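Local coordinates for putative general stress protein 26 (Jannaschia sp., PDB 2QEA), which is of unproven function but, as a pyridoxamine 5'-phosphate oxidase-like protein, probably belongs to the flavin-binding split-barrel oxidoreductases, at residues H7-R12 / G42-I47; D11-V16 / F67-D72. All blocks are in the same frame, centred on the assembly; numbering follows the deposited sequence.

Contact 1. Residues H7-R12 / G42-I47; sequences HEFWDR and GAIWFI. With CA (calcium ion), chain E.
The indole of Trp10 lies flat against the backbone of Gly42, its benzene half taking most of the contact. This joins the N-terminal helix 2-13 to segment 42-47, which runs into strand 44-49, in the antiparallel barrel of the pyridoxamine 5'-phosphate oxidase-like fold. Gly42 N stands over one face of the ring system, displaced toward its rim, and Trp10 CZ2 approaches Gly42 N to 3.5 Å. The adjoining Trp10 CH2 meets Gly42 C, also at 3.5 Å. Gly42 occupies a backbone region in which a CB would clash with the preceding carbonyl oxygen. Ile44 completes the first shell: its CG1 branch crosses the indole obliquely, 3.8 Å from Trp10 CZ3.

Behind the indole stands Phe9, which meets the opposite face edge-on with CE2 over its centre, so Gly42 and Phe9 occupy opposite faces of Trp10. The Phe9 ring in turn offers its edge to Ile44, with Phe9 CZ 4.3 Å from Ile44 CD1. Trp10 CG lies anti to its carbonyl carbon (chi1 -64°), whereas Phe9 CG is close to anti to its backbone N (chi1 164°); these torsions bring both rings to segment 42-47 although neither CB points straight at it. Pro41 and Pro121 also pack on Trp10, while Leu76, Ala78 and Leu80 of strand 76-87 flank Phe9.

Beyond this apolar layer, the next helix residue turns to a calcium ion. Asp11 CG is anti to the backbone N, and the residue grips the metal twice, through its carbonyl as well as its carboxylate; Glu14 and Asp38 supply further ligands. The calcium lies 2.4 Å from Asp11 O and 2.5 Å from Asp11 OD1.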
loop_
_atom_site.group_PDB
_atom_site.type_symbol
_atom_site.label_atom_id
_atom_site.label_comp_id
_atom_site.label_asym_id
_atom_site.label_seq_id
_atom_site.Cartn_x
_atom_site.Cartn_y
_atom_site.Cartn_z
ATOM N N HIS A 7 9.797 9.975 -13.788
ATOM C CA HIS A 7 10.219 8.904 -14.715
ATOM C C HIS A 7 10.476 7.583 -13.978
ATOM O O HIS A 7 10.058 6.529 -14.451
ATOM C CB HIS A 7 11.466 9.293 -15.533
ATOM C CG HIS A 7 11.201 10.297 -16.613
ATOM N ND1 HIS A 7 11.622 11.609 -16.536
ATOM C CD2 HIS A 7 10.565 10.178 -17.803
ATOM C CE1 HIS A 7 11.254 12.254 -17.628
ATOM N NE2 HIS A 7 10.611 11.409 -18.414
ATOM N N GLU A 8 11.135 7.667 -12.818
ATOM C CA GLU A 8 11.439 6.495 -11.980
ATOM C C GLU A 8 10.185 5.855 -11.361
ATOM O O GLU A 8 10.179 4.645 -11.113
ATOM C CB GLU A 8 12.453 6.867 -10.881
ATOM C CG GLU A 8 13.070 5.694 -10.095
ATOM C CD GLU A 8 13.928 4.754 -10.938
ATOM O OE1 GLU A 8 14.246 5.068 -12.102
ATOM O OE2 GLU A 8 14.312 3.688 -10.425
ATOM N N PHE A 9 9.154 6.661 -11.087
ATOM C CA PHE A 9 7.862 6.153 -10.593
ATOM C C PHE A 9 7.248 5.200 -11.636
ATOM O O PHE A 9 6.897 4.066 -11.301
ATOM C CB PHE A 9 6.894 7.302 -10.227
ATOM C CG PHE A 9 5.455 6.871 -10.084
ATOM C CD1 PHE A 9 4.984 6.343 -8.881
ATOM C CD2 PHE A 9 4.571 6.983 -11.167
ATOM C CE1 PHE A 9 3.648 5.937 -8.752
ATOM C CE2 PHE A 9 3.240 6.575 -11.054
ATOM C CZ PHE A 9 2.775 6.055 -9.847
ATOM N N TRP A 10 7.132 5.674 -12.880
ATOM C CA TRP A 10 6.599 4.863 -13.997
ATOM C C TRP A 10 7.508 3.677 -14.324
ATOM O O TRP A 10 7.029 2.620 -14.738
ATOM C CB TRP A 10 6.402 5.698 -15.269
ATOM C CG TRP A 10 5.388 6.779 -15.132
ATOM C CD1 TRP A 10 5.625 8.120 -15.099
ATOM C CD2 TRP A 10 3.976 6.615 -14.983
ATOM N NE1 TRP A 10 4.448 8.806 -14.956
ATOM C CE2 TRP A 10 3.415 7.911 -14.880
ATOM C CE3 TRP A 10 3.123 5.499 -14.935
ATOM C CZ2 TRP A 10 2.036 8.126 -14.729
ATOM C CZ3 TRP A 10 1.745 5.710 -14.787
ATOM C CH2 TRP A 10 1.219 7.019 -14.682
ATOM N N ASP A 11 8.814 3.880 -14.144
ATOM C CA ASP A 11 9.827 2.852 -14.358
ATOM C C ASP A 11 9.576 1.649 -13.438
ATOM O O ASP A 11 9.541 0.515 -13.916
ATOM C CB ASP A 11 11.228 3.444 -14.106
ATOM C CG ASP A 11 12.360 2.551 -14.556
ATOM O OD1 ASP A 11 12.148 1.452 -15.104
ATOM O OD2 ASP A 11 13.526 2.955 -14.375
ATOM N N ARG A 12 9.370 1.906 -12.149
ATOM C CA ARG A 12 9.161 0.838 -11.157
ATOM C C ARG A 12 7.726 0.330 -11.002
ATOM O O ARG A 12 7.544 -0.818 -10.582
ATOM C CB ARG A 12 9.706 1.274 -9.804
ATOM C CG ARG A 12 11.191 1.522 -9.844
ATOM C CD ARG A 12 11.690 1.875 -8.492
ATOM N NE ARG A 12 13.131 2.118 -8.480
ATOM C CZ ARG A 12 13.821 2.515 -7.411
ATOM N NH1 ARG A 12 13.228 2.679 -6.229
ATOM N NH2 ARG A 12 15.132 2.724 -7.520
ATOM N N GLY A 42 1.677 7.698 -18.213
ATOM C CA GLY A 42 0.598 8.687 -18.079
ATOM C C GLY A 42 -0.652 8.171 -17.395
ATOM O O GLY A 42 -1.315 8.938 -16.695
ATOM N N ALA A 43 -0.983 6.892 -17.614
ATOM C CA ALA A 43 -2.172 6.251 -17.032
ATOM C C ALA A 43 -1.870 4.869 -16.431
ATOM O O ALA A 43 -0.978 4.157 -16.909
ATOM C CB ALA A 43 -3.257 6.130 -18.089
ATOM N N ILE A 44 -2.623 4.515 -15.383
ATOM C CA ILE A 44 -2.538 3.216 -14.701
ATOM C C ILE A 44 -3.851 2.495 -15.021
ATOM O O ILE A 44 -4.930 3.020 -14.728
ATOM C CB ILE A 44 -2.360 3.354 -13.173
ATOM C CG1 ILE A 44 -1.140 4.231 -12.837
ATOM C CG2 ILE A 44 -2.208 1.970 -12.537
ATOM C CD1 ILE A 44 -0.918 4.458 -11.344
ATOM N N TRP A 45 -3.748 1.295 -15.601
ATOM C CA TRP A 45 -4.908 0.523 -16.072
ATOM C C TRP A 45 -5.288 -0.628 -15.136
ATOM O O TRP A 45 -4.404 -1.270 -14.557
ATOM C CB TRP A 45 -4.625 -0.020 -17.475
ATOM C CG TRP A 45 -4.230 1.050 -18.455
ATOM C CD1 TRP A 45 -2.980 1.575 -18.647
ATOM C CD2 TRP A 45 -5.091 1.734 -19.365
ATOM N NE1 TRP A 45 -3.010 2.533 -19.630
ATOM C CE2 TRP A 45 -4.293 2.655 -20.089
ATOM C CE3 TRP A 45 -6.463 1.658 -19.647
ATOM C CZ2 TRP A 45 -4.823 3.496 -21.082
ATOM C CZ3 TRP A 45 -6.993 2.492 -20.631
ATOM C CH2 TRP A 45 -6.172 3.402 -21.339
ATOM N N PHE A 46 -6.598 -0.871 -14.997
ATOM C CA PHE A 46 -7.149 -1.949 -14.155
ATOM C C PHE A 46 -8.279 -2.690 -14.878
ATOM O O PHE A 46 -9.121 -2.054 -15.512
ATOM C CB PHE A 46 -7.715 -1.397 -12.840
ATOM C CG PHE A 46 -6.749 -0.556 -12.056
ATOM C CD1 PHE A 46 -5.896 -1.136 -11.112
ATOM C CD2 PHE A 46 -6.700 0.830 -12.254
ATOM C CE1 PHE A 46 -4.994 -0.346 -10.376
ATOM C CE2 PHE A 46 -5.808 1.627 -11.531
ATOM C CZ PHE A 46 -4.952 1.043 -10.590
ATOM N N ILE A 47 -8.284 -4.022 -14.775
ATOM C CA ILE A 47 -9.331 -4.883 -15.338
ATOM C C ILE A 47 -10.190 -5.323 -14.147
ATOM O O ILE A 47 -9.673 -5.953 -13.218
ATOM C CB ILE A 47 -8.740 -6.116 -16.066
ATOM C CG1 ILE A 47 -7.844 -5.676 -17.231
ATOM C CG2 ILE A 47 -9.857 -7.020 -16.590
ATOM C CD1 ILE A 47 -7.185 -6.822 -17.980
HETATM CA CA CA E . 10.603 -0.411 -15.856
HETATM O O HOH W 1 10.713 -2.946 -14.970
#

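Contact 2. Residues D11-V16 / F67-D72; sequences DRLEDV and FVVSDD. With CA (calcium ion), chain E; CA (calcium ion), chain D.
Val16 and Val69 meet tip to tip, their CG1 methyls 3.8 Å apart. Both have CG1 anti to the backbone N (chi1 -179° and 178°), and both CB atoms point across the interface. Two residues further along the strand, the Asp71 side chain runs past Val16 in the opposite direction, laying OD2 alongside it at 3.6 Å from Val16 CG1. This carboxylate touches the valine by packing alone; its other oxygen, OD1, accepts a hydrogen bond from Glu74 N, which fastens the group to the chain just beyond the strand.

Leu13 fills the other end of the interface. Its CG is anti to the backbone N (chi1 -175°), which carries the branch toward the strand, and CD1 reaches the edge of the Phe67 ring near its plane, 4.4 Å from CE2. The same methyl lies near Val69 CG2, so Leu13 bridges two inward-pointing strand residues.

A type I turn from Leu13 to Val16, with a hydrogen bond from Val16 N to Leu13 O, 3.2 Å, sets these two apolar side chains against the strand while Glu14 and Asp15 serve the metal side. The Glu14 carboxylate spans two calcium ions: OE1 lies 2.4 Å from the chain E calcium and OE2 2.6 Å from that of chain D. Asp38 also binds both ions. A water on the chain E calcium donates to Asp15 OD1 at 3.1 Å, a second-shell link that would orient the water on the metal.

The last part of helix 2-13 and the turn after it pack on the inward-pointing side chains of strand 63-71, with Ile44 of strand 44-49 against Leu13 and Phe67, and Leu76 of strand 76-87 against Val16. On the strand's other side, Val68 and Ser70 pack against Met20 of the second subunit.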
loop_
_atom_site.group_PDB
_atom_site.type_symbol
_atom_site.label_atom_id
_atom_site.label_comp_id
_atom_site.label_asym_id
_atom_site.label_seq_id
_atom_site.Cartn_x
_atom_site.Cartn_y
_atom_site.Cartn_z
ATOM N N ASP A 11 8.814 3.880 -14.144
ATOM C CA ASP A 11 9.827 2.852 -14.358
ATOM C C ASP A 11 9.576 1.649 -13.438
ATOM O O ASP A 11 9.541 0.515 -13.916
ATOM C CB ASP A 11 11.228 3.444 -14.106
ATOM C CG ASP A 11 12.360 2.551 -14.556
ATOM O OD1 ASP A 11 12.148 1.452 -15.104
ATOM O OD2 ASP A 11 13.526 2.955 -14.375
ATOM N N ARG A 12 9.370 1.906 -12.149
ATOM C CA ARG A 12 9.161 0.838 -11.157
ATOM C C ARG A 12 7.726 0.330 -11.002
ATOM O O ARG A 12 7.544 -0.818 -10.582
ATOM C CB ARG A 12 9.706 1.274 -9.804
ATOM C CG ARG A 12 11.191 1.522 -9.844
ATOM C CD ARG A 12 11.690 1.875 -8.492
ATOM N NE ARG A 12 13.131 2.118 -8.480
ATOM C CZ ARG A 12 13.821 2.515 -7.411
ATOM N NH1 ARG A 12 13.228 2.679 -6.229
ATOM N NH2 ARG A 12 15.132 2.724 -7.520
ATOM N N LEU A 13 6.728 1.155 -11.342
ATOM C CA LEU A 13 5.301 0.781 -11.210
ATOM C C LEU A 13 4.877 -0.480 -11.988
ATOM O O LEU A 13 3.939 -1.165 -11.578
ATOM C CB LEU A 13 4.383 1.968 -11.567
ATOM C CG LEU A 13 2.862 1.829 -11.394
ATOM C CD1 LEU A 13 2.499 1.410 -9.981
ATOM C CD2 LEU A 13 2.173 3.132 -11.749
ATOM N N GLU A 14 5.575 -0.780 -13.085
ATOM C CA GLU A 14 5.336 -1.990 -13.901
ATOM C C GLU A 14 5.461 -3.295 -13.121
ATOM O O GLU A 14 4.632 -4.195 -13.276
ATOM C CB GLU A 14 6.348 -2.075 -15.033
ATOM C CG GLU A 14 6.218 -1.015 -16.081
ATOM C CD GLU A 14 7.291 -1.150 -17.113
ATOM O OE1 GLU A 14 8.487 -1.161 -16.748
ATOM O OE2 GLU A 14 6.961 -1.233 -18.315
ATOM N N ASP A 15 6.520 -3.386 -12.312
ATOM C CA ASP A 15 6.783 -4.566 -11.469
ATOM C C ASP A 15 5.954 -4.631 -10.168
ATOM O O ASP A 15 6.058 -5.618 -9.436
ATOM C CB ASP A 15 8.285 -4.666 -11.149
ATOM C CG ASP A 15 9.144 -4.960 -12.381
ATOM O OD1 ASP A 15 8.696 -4.721 -13.525
ATOM O OD2 ASP A 15 10.287 -5.429 -12.196
ATOM N N VAL A 16 5.143 -3.603 -9.885
ATOM C CA VAL A 16 4.276 -3.567 -8.699
ATOM C C VAL A 16 3.024 -4.400 -9.016
ATOM O O VAL A 16 2.225 -4.019 -9.875
ATOM C CB VAL A 16 3.897 -2.114 -8.306
ATOM C CG1 VAL A 16 3.025 -2.093 -7.070
ATOM C CG2 VAL A 16 5.158 -1.279 -8.063
ATOM N N PHE A 67 -5.042 6.395 -5.478
ATOM C CA PHE A 67 -4.327 5.139 -5.708
ATOM C C PHE A 67 -3.061 5.146 -4.856
ATOM O O PHE A 67 -2.170 5.964 -5.083
ATOM C CB PHE A 67 -4.008 4.936 -7.187
ATOM C CG PHE A 67 -3.363 3.608 -7.489
ATOM C CD1 PHE A 67 -4.049 2.415 -7.224
ATOM C CD2 PHE A 67 -2.085 3.540 -8.059
ATOM C CE1 PHE A 67 -3.461 1.169 -7.498
ATOM C CE2 PHE A 67 -1.490 2.301 -8.349
ATOM C CZ PHE A 67 -2.182 1.115 -8.074
ATOM N N VAL A 68 -3.007 4.240 -3.878
ATOM C CA VAL A 68 -1.894 4.133 -2.940
ATOM C C VAL A 68 -1.054 2.905 -3.293
ATOM O O VAL A 68 -1.607 1.826 -3.526
ATOM C CB VAL A 68 -2.409 4.047 -1.487
ATOM C CG1 VAL A 68 -1.259 3.919 -0.501
ATOM C CG2 VAL A 68 -3.246 5.274 -1.152
ATOM N N VAL A 69 0.269 3.088 -3.333
ATOM C CA VAL A 69 1.240 2.025 -3.623
ATOM C C VAL A 69 2.238 1.925 -2.461
ATOM O O VAL A 69 2.629 2.944 -1.885
ATOM C CB VAL A 69 2.007 2.304 -4.949
ATOM C CG1 VAL A 69 3.052 1.214 -5.235
ATOM C CG2 VAL A 69 1.041 2.412 -6.112
ATOM N N SER A 70 2.611 0.692 -2.113
ATOM C CA SER A 70 3.610 0.403 -1.075
ATOM C C SER A 70 4.222 -0.959 -1.411
ATOM O O SER A 70 3.605 -1.988 -1.148
ATOM C CB SER A 70 2.973 0.407 0.318
ATOM O OG SER A 70 3.933 0.135 1.331
ATOM N N ASP A 71 5.406 -0.945 -2.024
ATOM C CA ASP A 71 6.085 -2.159 -2.499
ATOM C C ASP A 71 7.557 -2.160 -2.054
ATOM O O ASP A 71 8.350 -1.340 -2.529
ATOM C CB ASP A 71 5.952 -2.215 -4.031
ATOM C CG ASP A 71 6.292 -3.582 -4.620
ATOM O OD1 ASP A 71 7.424 -4.076 -4.430
ATOM O OD2 ASP A 71 5.426 -4.143 -5.326
ATOM N N ASP A 72 7.903 -3.080 -1.147
ATOM C CA ASP A 72 9.276 -3.224 -0.625
ATOM C C ASP A 72 10.253 -3.804 -1.652
ATOM O O ASP A 72 11.415 -3.389 -1.689
ATOM C CB ASP A 72 9.304 -4.091 0.651
ATOM C CG ASP A 72 8.528 -3.475 1.816
ATOM O OD1 ASP A 72 8.432 -2.237 1.924
ATOM O OD2 ASP A 72 8.029 -4.249 2.656
HETATM CA CA CA E . 10.603 -0.411 -15.856
HETATM CA CA CA D . 9.152 -2.092 -19.505
HETATM O O HOH W 1 10.713 -2.946 -14.970
#

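Overall arrangement
From the N terminus, helix 2-13 supplies the first segment of both contacts, which share Asp11 and Arg12. Contact 1 closes the shorter loop, bringing the chain back after 29 intervening residues on the segment that runs into strand 44-49. Contact 2 closes a longer one, of 50 residues, on strand 63-71. Because contact 2 starts four residues later and ends later, the two loops overlap without nesting. Their centres are only about 8 Å apart, and they merge into one apolar core: Ile44 CD1 lies 3.4 Å from Leu13 CD2, and Phe46 meets Phe67 edge-to-face. Together they tie the helix and its following turn to two strands of one antiparallel sheet, beside the two calcium ions.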